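Local coordinates for conserved exported protein (Bacteroides fragilis, PDB 3CLW) that is of unknown function but probably hydrolyses O-glycosidic bonds, as a member of glycoside hydrolase family 30, at residues A[252-255]-A[261-264]; A[49-54]-A[118-123]; A[189-192]-A[196-199]. One frame throughout, in Å; residues are numbered along the deposited sequence.

Interaction 1 of 3, residues A[252-255]-A[261-264]; sequences IHSM and QYSV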
loop_
_atom_site.group_PDB
_atom_site.type_symbol
_atom_site.label_atom_id
_atom_site.label_comp_id
_atom_site.label_asym_id
_atom_site.label_seq_id
_atom_site.Cartn_x
_atom_site.Cartn_y
_atom_site.Cartn_z
ATOM N N ILE A 252 -16.646 -9.326 1.445
ATOM C CA ILE A 252 -17.563 -8.205 1.364
ATOM C C ILE A 252 -18.940 -8.516 1.987
ATOM O O ILE A 252 -19.389 -7.793 2.870
ATOM C CB ILE A 252 -17.680 -7.636 -0.076
ATOM C CG1 ILE A 252 -16.307 -7.056 -0.521
ATOM C CG2 ILE A 252 -18.781 -6.585 -0.127
ATOM C CD1 ILE A 252 -16.178 -6.700 -2.026
ATOM N N HIS A 253 -19.590 -9.598 1.551
ATOM C CA HIS A 253 -20.970 -9.860 1.972
ATOM C C HIS A 253 -21.052 -10.403 3.387
ATOM O O HIS A 253 -21.960 -10.037 4.150
ATOM C CB HIS A 253 -21.721 -10.767 0.983
ATOM C CG HIS A 253 -22.192 -10.048 -0.241
ATOM N ND1 HIS A 253 -23.396 -9.381 -0.298
ATOM C CD2 HIS A 253 -21.607 -9.862 -1.449
ATOM C CE1 HIS A 253 -23.553 -8.847 -1.494
ATOM N NE2 HIS A 253 -22.477 -9.122 -2.211
ATOM N N SER A 254 -20.089 -11.242 3.735
ATOM C CA SER A 254 -20.102 -11.904 5.022
ATOM C C SER A 254 -19.677 -10.983 6.167
ATOM O O SER A 254 -20.163 -11.131 7.283
ATOM C CB SER A 254 -19.209 -13.125 4.969
ATOM O OG SER A 254 -19.137 -13.718 6.239
ATOM N N MET A 255 -18.793 -10.024 5.870
ATOM C CA MET A 255 -18.174 -9.145 6.884
ATOM C C MET A 255 -18.618 -7.682 6.781
ATOM O O MET A 255 -18.676 -6.984 7.801
ATOM C CB MET A 255 -16.624 -9.255 6.878
ATOM C CG MET A 255 -16.068 -10.685 7.179
ATOM S SD MET A 255 -14.361 -10.917 7.772
ATOM C CE MET A 255 -14.637 -10.586 9.491
ATOM N N GLN A 261 -22.910 -13.085 7.977
ATOM C CA GLN A 261 -22.627 -13.993 9.093
ATOM C C GLN A 261 -21.605 -13.453 10.088
ATOM O O GLN A 261 -21.715 -13.657 11.306
ATOM C CB GLN A 261 -22.107 -15.324 8.568
ATOM C CG GLN A 261 -22.102 -16.428 9.625
ATOM C CD GLN A 261 -21.498 -17.724 9.104
ATOM O OE1 GLN A 261 -21.359 -17.918 7.893
ATOM N NE2 GLN A 261 -21.116 -18.603 10.018
ATOM N N TYR A 262 -20.581 -12.794 9.565
ATOM C CA TYR A 262 -19.542 -12.277 10.418
ATOM C C TYR A 262 -19.433 -10.783 10.230
ATOM O O TYR A 262 -18.330 -10.251 10.097
ATOM C CB TYR A 262 -18.228 -12.945 10.076
ATOM C CG TYR A 262 -18.213 -14.431 10.250
ATOM C CD1 TYR A 262 -18.039 -14.997 11.502
ATOM C CD2 TYR A 262 -18.347 -15.282 9.147
ATOM C CE1 TYR A 262 -18.009 -16.374 11.664
ATOM C CE2 TYR A 262 -18.301 -16.668 9.297
ATOM C CZ TYR A 262 -18.137 -17.190 10.570
ATOM O OH TYR A 262 -18.087 -18.536 10.748
ATOM N N SER A 263 -20.580 -10.120 10.189
ATOM C CA SER A 263 -20.627 -8.679 9.989
ATOM C C SER A 263 -19.887 -7.970 11.118
ATOM O O SER A 263 -20.147 -8.239 12.296
ATOM C CB SER A 263 -22.071 -8.161 9.887
ATOM O OG SER A 263 -22.097 -6.770 9.571
ATOM N N VAL A 264 -18.963 -7.073 10.741
ATOM C CA VAL A 264 -18.164 -6.305 11.714
ATOM C C VAL A 264 -18.594 -4.844 11.774
ATOM O O VAL A 264 -18.068 -4.061 12.561
ATOM C CB VAL A 264 -16.643 -6.421 11.413
ATOM C CG1 VAL A 264 -16.173 -7.849 11.638
ATOM C CG2 VAL A 264 -16.291 -5.950 9.975
HETATM O O HOH W 1 -20.486 -16.670 5.908
#

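Interaction 2 of 3, residues A[49-54]-A[118-123]; sequences LFKREF and RERGMN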
loop_
_atom_site.group_PDB
_atom_site.type_symbol
_atom_site.label_atom_id
_atom_site.label_comp_id
_atom_site.label_asym_id
_atom_site.label_seq_id
_atom_site.Cartn_x
_atom_site.Cartn_y
_atom_site.Cartn_z
ATOM N N LEU A 49 10.974 9.013 0.196
ATOM C CA LEU A 49 9.722 8.396 0.664
ATOM C C LEU A 49 8.688 9.426 1.106
ATOM O O LEU A 49 7.533 9.312 0.744
ATOM C CB LEU A 49 10.026 7.446 1.817
ATOM C CG LEU A 49 10.855 6.203 1.527
ATOM C CD1 LEU A 49 11.036 5.302 2.752
ATOM C CD2 LEU A 49 10.207 5.423 0.443
ATOM N N PHE A 50 9.129 10.446 1.855
ATOM C CA PHE A 50 8.235 11.264 2.684
ATOM C C PHE A 50 8.198 12.760 2.396
ATOM O O PHE A 50 7.194 13.407 2.704
ATOM C CB PHE A 50 8.579 11.083 4.168
ATOM C CG PHE A 50 8.589 9.662 4.606
ATOM C CD1 PHE A 50 7.448 8.846 4.410
ATOM C CD2 PHE A 50 9.726 9.117 5.208
ATOM C CE1 PHE A 50 7.453 7.511 4.798
ATOM C CE2 PHE A 50 9.744 7.780 5.621
ATOM C CZ PHE A 50 8.594 6.972 5.416
ATOM N N LYS A 51 9.280 13.300 1.834
ATOM C CA LYS A 51 9.478 14.744 1.844
ATOM C C LYS A 51 8.755 15.375 0.663
ATOM O O LYS A 51 9.045 15.073 -0.479
ATOM C CB LYS A 51 10.982 15.090 1.845
ATOM C CG LYS A 51 11.296 16.556 2.122
ATOM C CD LYS A 51 12.789 16.756 2.247
ATOM C CE LYS A 51 13.161 18.178 2.619
ATOM N NZ LYS A 51 14.653 18.282 2.772
ATOM N N ARG A 52 7.774 16.217 0.952
ATOM C CA ARG A 52 7.000 16.840 -0.115
ATOM C C ARG A 52 7.615 18.212 -0.482
ATOM O O ARG A 52 7.144 19.255 -0.043
ATOM C CB ARG A 52 5.511 16.956 0.287
ATOM C CG ARG A 52 4.517 16.873 -0.880
ATOM C CD ARG A 52 4.402 18.177 -1.620
ATOM N NE ARG A 52 3.550 18.063 -2.801
ATOM C CZ ARG A 52 3.216 19.088 -3.576
ATOM N NH1 ARG A 52 3.678 20.297 -3.309
ATOM N NH2 ARG A 52 2.478 18.891 -4.654
ATOM N N GLU A 53 8.675 18.178 -1.286
ATOM C CA GLU A 53 9.397 19.385 -1.717
ATOM C C GLU A 53 9.865 19.222 -3.144
ATOM O O GLU A 53 9.959 18.101 -3.676
ATOM C CB GLU A 53 10.640 19.648 -0.854
ATOM C CG GLU A 53 10.377 19.680 0.635
ATOM C CD GLU A 53 10.687 21.012 1.282
ATOM O OE1 GLU A 53 9.729 21.772 1.595
ATOM O OE2 GLU A 53 11.889 21.293 1.490
ATOM N N PHE A 54 10.190 20.364 -3.746
ATOM C CA PHE A 54 10.758 20.406 -5.078
ATOM C C PHE A 54 12.236 20.687 -4.910
ATOM O O PHE A 54 12.640 21.358 -3.962
ATOM C CB PHE A 54 10.082 21.489 -5.925
ATOM C CG PHE A 54 8.581 21.309 -6.080
ATOM C CD1 PHE A 54 8.059 20.538 -7.101
ATOM C CD2 PHE A 54 7.703 21.939 -5.229
ATOM C CE1 PHE A 54 6.693 20.393 -7.259
ATOM C CE2 PHE A 54 6.320 21.806 -5.391
ATOM C CZ PHE A 54 5.826 21.037 -6.399
ATOM N N ARG A 118 8.153 11.632 10.425
ATOM C CA ARG A 118 7.509 12.734 11.152
ATOM C C ARG A 118 8.285 14.035 10.909
ATOM O O ARG A 118 7.696 15.072 10.626
ATOM C CB ARG A 118 7.395 12.414 12.644
ATOM C CG ARG A 118 6.661 13.494 13.467
ATOM C CD ARG A 118 6.497 13.077 14.934
ATOM N NE ARG A 118 7.781 12.745 15.550
ATOM C CZ ARG A 118 7.915 12.247 16.777
ATOM N NH1 ARG A 118 6.836 11.995 17.509
ATOM N NH2 ARG A 118 9.128 11.969 17.260
ATOM N N GLU A 119 9.617 13.940 10.967
ATOM C CA GLU A 119 10.535 15.065 10.710
ATOM C C GLU A 119 10.274 15.730 9.370
ATOM O O GLU A 119 10.478 16.939 9.220
ATOM C CB GLU A 119 11.972 14.540 10.723
ATOM C CG GLU A 119 12.944 15.402 11.448
ATOM C CD GLU A 119 14.352 14.796 11.431
ATOM O OE1 GLU A 119 14.706 14.041 12.389
ATOM O OE2 GLU A 119 15.089 15.062 10.440
ATOM N N ARG A 120 9.839 14.926 8.396
ATOM C CA ARG A 120 9.513 15.408 7.070
ATOM C C ARG A 120 8.022 15.712 6.882
ATOM O O ARG A 120 7.545 15.882 5.748
ATOM C CB ARG A 120 10.021 14.412 6.039
ATOM C CG ARG A 120 11.536 14.431 5.949
ATOM C CD ARG A 120 12.086 13.111 5.526
ATOM N NE ARG A 120 13.538 13.158 5.397
ATOM C CZ ARG A 120 14.396 13.025 6.402
ATOM N NH1 ARG A 120 13.941 12.828 7.637
ATOM N NH2 ARG A 120 15.717 13.075 6.158
ATOM N N GLY A 121 7.292 15.800 7.993
ATOM C CA GLY A 121 5.904 16.282 7.948
ATOM C C GLY A 121 4.877 15.191 7.646
ATOM O O GLY A 121 3.749 15.491 7.278
ATOM N N MET A 122 5.268 13.927 7.814
ATOM C CA MET A 122 4.364 12.812 7.585
ATOM C C MET A 122 4.190 12.111 8.940
ATOM O O MET A 122 5.101 11.412 9.412
ATOM C CB MET A 122 4.949 11.859 6.526
ATOM C CG MET A 122 3.965 10.880 5.862
ATOM S SD MET A 122 2.926 9.795 6.865
ATOM C CE MET A 122 4.141 8.672 7.447
ATOM N N ASN A 123 3.032 12.317 9.568
ATOM C CA ASN A 123 2.771 11.702 10.863
ATOM C C ASN A 123 1.425 10.953 10.805
ATOM O O ASN A 123 0.403 11.383 11.370
ATOM C CB ASN A 123 2.860 12.753 11.989
ATOM C CG ASN A 123 2.966 12.128 13.375
ATOM O OD1 ASN A 123 2.898 10.901 13.526
ATOM N ND2 ASN A 123 3.123 12.975 14.406
#

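Interaction 3 of 3, residues A[189-192]-A[196-199]; sequences GQWH and FQEG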
loop_
_atom_site.group_PDB
_atom_site.type_symbol
_atom_site.label_atom_id
_atom_site.label_comp_id
_atom_site.label_asym_id
_atom_site.label_seq_id
_atom_site.Cartn_x
_atom_site.Cartn_y
_atom_site.Cartn_z
ATOM N N GLY A 189 -3.974 -17.278 3.041
ATOM C CA GLY A 189 -2.765 -17.967 2.627
ATOM C C GLY A 189 -2.446 -19.218 3.408
ATOM O O GLY A 189 -2.701 -19.295 4.612
ATOM N N GLN A 190 -1.870 -20.192 2.715
ATOM C CA GLN A 190 -1.320 -21.371 3.365
ATOM C C GLN A 190 0.072 -21.062 3.897
ATOM O O GLN A 190 1.074 -21.493 3.333
ATOM C CB GLN A 190 -1.259 -22.583 2.418
ATOM C CG GLN A 190 -1.001 -23.918 3.132
ATOM C CD GLN A 190 -0.899 -25.075 2.152
ATOM O OE1 GLN A 190 0.114 -25.238 1.493
ATOM N NE2 GLN A 190 -1.961 -25.868 2.042
ATOM N N TRP A 191 0.116 -20.358 5.021
ATOM C CA TRP A 191 1.368 -19.932 5.635
ATOM C C TRP A 191 2.210 -21.044 6.256
ATOM O O TRP A 191 3.437 -20.892 6.380
ATOM C CB TRP A 191 1.089 -18.803 6.625
ATOM C CG TRP A 191 0.667 -17.583 5.872
ATOM C CD1 TRP A 191 -0.618 -17.093 5.721
ATOM C CD2 TRP A 191 1.518 -16.722 5.097
ATOM N NE1 TRP A 191 -0.610 -15.980 4.913
ATOM C CE2 TRP A 191 0.685 -15.714 4.530
ATOM C CE3 TRP A 191 2.911 -16.698 4.830
ATOM C CZ2 TRP A 191 1.194 -14.700 3.691
ATOM C CZ3 TRP A 191 3.422 -15.677 4.011
ATOM C CH2 TRP A 191 2.563 -14.699 3.450
ATOM N N HIS A 192 1.585 -22.158 6.642
ATOM C CA HIS A 192 2.367 -23.232 7.290
ATOM C C HIS A 192 3.358 -23.903 6.333
ATOM O O HIS A 192 4.323 -24.513 6.782
ATOM C CB HIS A 192 1.489 -24.264 8.033
ATOM C CG HIS A 192 0.841 -25.276 7.142
ATOM N ND1 HIS A 192 -0.375 -25.061 6.525
ATOM C CD2 HIS A 192 1.240 -26.516 6.764
ATOM C CE1 HIS A 192 -0.706 -26.131 5.819
ATOM N NE2 HIS A 192 0.265 -27.020 5.936
ATOM N N PHE A 196 9.974 -18.765 5.197
ATOM C CA PHE A 196 10.762 -17.604 4.727
ATOM C C PHE A 196 10.394 -16.313 5.496
ATOM O O PHE A 196 11.067 -15.296 5.406
ATOM C CB PHE A 196 10.552 -17.465 3.190
ATOM C CG PHE A 196 11.257 -16.278 2.546
ATOM C CD1 PHE A 196 12.653 -16.225 2.462
ATOM C CD2 PHE A 196 10.514 -15.231 1.989
ATOM C CE1 PHE A 196 13.305 -15.119 1.863
ATOM C CE2 PHE A 196 11.148 -14.133 1.384
ATOM C CZ PHE A 196 12.550 -14.086 1.323
ATOM N N GLN A 197 9.354 -16.395 6.320
ATOM C CA GLN A 197 8.548 -15.244 6.693
ATOM C C GLN A 197 7.528 -15.617 7.779
ATOM O O GLN A 197 6.985 -16.720 7.758
ATOM C CB GLN A 197 7.752 -14.841 5.451
ATOM C CG GLN A 197 7.275 -13.501 5.513
ATOM C CD GLN A 197 6.110 -13.240 4.578
ATOM O OE1 GLN A 197 6.139 -13.590 3.408
ATOM N NE2 GLN A 197 5.120 -12.527 5.086
ATOM N N GLU A 198 7.242 -14.673 8.679
ATOM C CA GLU A 198 6.123 -14.765 9.623
ATOM C C GLU A 198 4.769 -14.793 8.905
ATOM O O GLU A 198 4.576 -14.132 7.885
ATOM C CB GLU A 198 6.139 -13.576 10.583
ATOM C CG GLU A 198 7.396 -13.464 11.434
ATOM C CD GLU A 198 7.408 -12.256 12.354
ATOM O OE1 GLU A 198 8.280 -12.225 13.266
ATOM O OE2 GLU A 198 6.556 -11.335 12.181
ATOM N N GLY A 199 3.819 -15.557 9.438
ATOM C CA GLY A 199 2.502 -15.637 8.805
ATOM C C GLY A 199 1.502 -16.461 9.567
ATOM O O GLY A 199 1.859 -17.248 10.456
HETATM O O HOH W 2 3.144 -19.449 9.262
#

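Interaction 1 of 3, residues A[252-255]-A[261-264]
The phenol ring of Tyr262 meets Ser254 at its edge: OG lies in the ring plane, 3.4 Å from Tyr262 CD2. One face of the same ring carries CG of its neighbour Gln261, 3.8 Å above the plane and offset toward the rim. Lys204 and Ala205 of helix 204-221 also touch the Tyr262 side chain, so this side chain joins the loop to that helix. The Ser254 hydroxyl stands beside its own carbonyl carbon, and from there OG reaches both the ring edge and a water. That water probably bridges Ser254 OG and the exposed Gln261 side chain, where OE1 is its other partner, with the direction of the bond to the serine undetermined.

Two backbone hydrogen bonds do the main holding. Tyr262 N donates to Ser254 O over 2.9 Å, but the bond is bent, 138° at the hydrogen. Val264 N to Met255 O (3.0 Å) is much straighter, 168°. Between them, Met255 CA makes a CA-H...O contact with Tyr262 O at 3.4 Å, and Ser263 CA makes another with Met255 O, again 3.4 Å. On the buried side, the Met255 chain bends at chi3 (82°), which brings CE to 3.8 Å from Val264 CG1; Leu207 of helix 204-221 touches the same methionine. Ser263 OG is bonded to Tyr257 O, within the turn that joins the segments.

The arrangement is a short helix, 251-256, whose carbonyls at Ser254 and Met255, near its C-terminal end, accept from the returning chain, in the connection between strands 226-232 and 270-276 of a TIM-barrel fold.

Interaction 2 of 3, residues A[49-54]-A[118-123]
A Schellman motif ends helix 108-119, and its residues pack against the end of helix 39-50. Met122 N bonds to Ala117 O and Gly121 N to Arg118 O, the latter over 2.8 Å, with Gly121 at positive phi (86°) as the C-prime residue. The other helix ends nearby, Lys51 being the first residue to leave helical angles, and Lys51 and Arg120 have the closest CA atoms, 5.3 Å apart.

The join between the two ends is made by carbon atoms. Phe50 CB and Arg120 CB, each pointing at the opposite segment, come within 4.1 Å. Alongside them Lys51 CB lies 4.2 Å from Arg120 CG. The Phe50 ring is approached obliquely by Met122, whose CG is 4.3 Å from CD1; on one face of that ring sits its neighbour Leu49, CB 3.6 Å above the plane over the centre. Trp68 of strand 68-71 meets the Phe50 ring edge-to-face and also touches Met122.

Arg120 is extended from CG to NE, carrying its guanidinium back along helix 39-50, where salt bridges to Asp47 and Glu43 hold it. These carboxylates probably offset the charge of Arg120, which would ease the nearness of Lys51 NZ, 5.9 Å from Arg120 NE. NH1 is hydrogen-bonded to Ala116 O; Glu119 OE2 approaches it only at long range and well out of the guanidinium plane, adding charge attraction alone.

Two helix ends thus meet at the start of the connections from helix 39-50 to strand 68-71 and from helix 108-119 to strand 125-128, alpha-to-beta links of a TIM barrel.

Interaction 3 of 3, residues A[189-192]-A[196-199]
Trp191 packs closely against Gly199: CA of the glycine lies 3.7 Å above one face of the indole, offset toward the rim, and Gly199 C is 3.8 Å from Trp191 CB. Gly199, having no side chain, lets its backbone lie directly against the indole. Farther out on the ring, the Gln197 amide reaches the far corner of the benzene part, its OE1 near the ring plane at the edge, 3.5 Å from Trp191 CZ3. Amide and ring planes are turned 70° apart, and with no polar partner between them this is van der Waals packing.

Both segments belong to the loop that follows strand 178-182 and precedes helix 204-221 in the TIM-barrel fold. Gln190 is the centre of an inverse gamma turn just before Trp191, its Trp191 N to Gly189 O bond weak, and Trp191 NE1 is bonded to Glu186 O.

The other side of the contact is looser. There a water lies 2.8 Å from Gly199 O and 3.2 Å from Trp191 O, the latter weak; it has more acceptors in reach than protons, so the bridge may not be made at all times. The Glu198 side chain departs from Trp191 altogether, its OE1 being bonded to Thr92 and Ser76.

Along the chain the contacts come in the order interaction 2, interaction 3, interaction 1, each closing before the next opens, and all lie within the family 30 range. Interaction 2 stands apart, on the opposite side of the chain's centre from both others: its centre is about 37 Å from that of interaction 1 and 33 Å from that of interaction 3. The latter two are nearer, centres about 25 Å and nearest atoms about 13 Å apart, and helix 204-221 links them, since it follows the loop of interaction 3 and packs on residues of interaction 1. None touches another: interactions 1 and 3 each close a short loop, while interaction 2 joins two successive helices of one barrel.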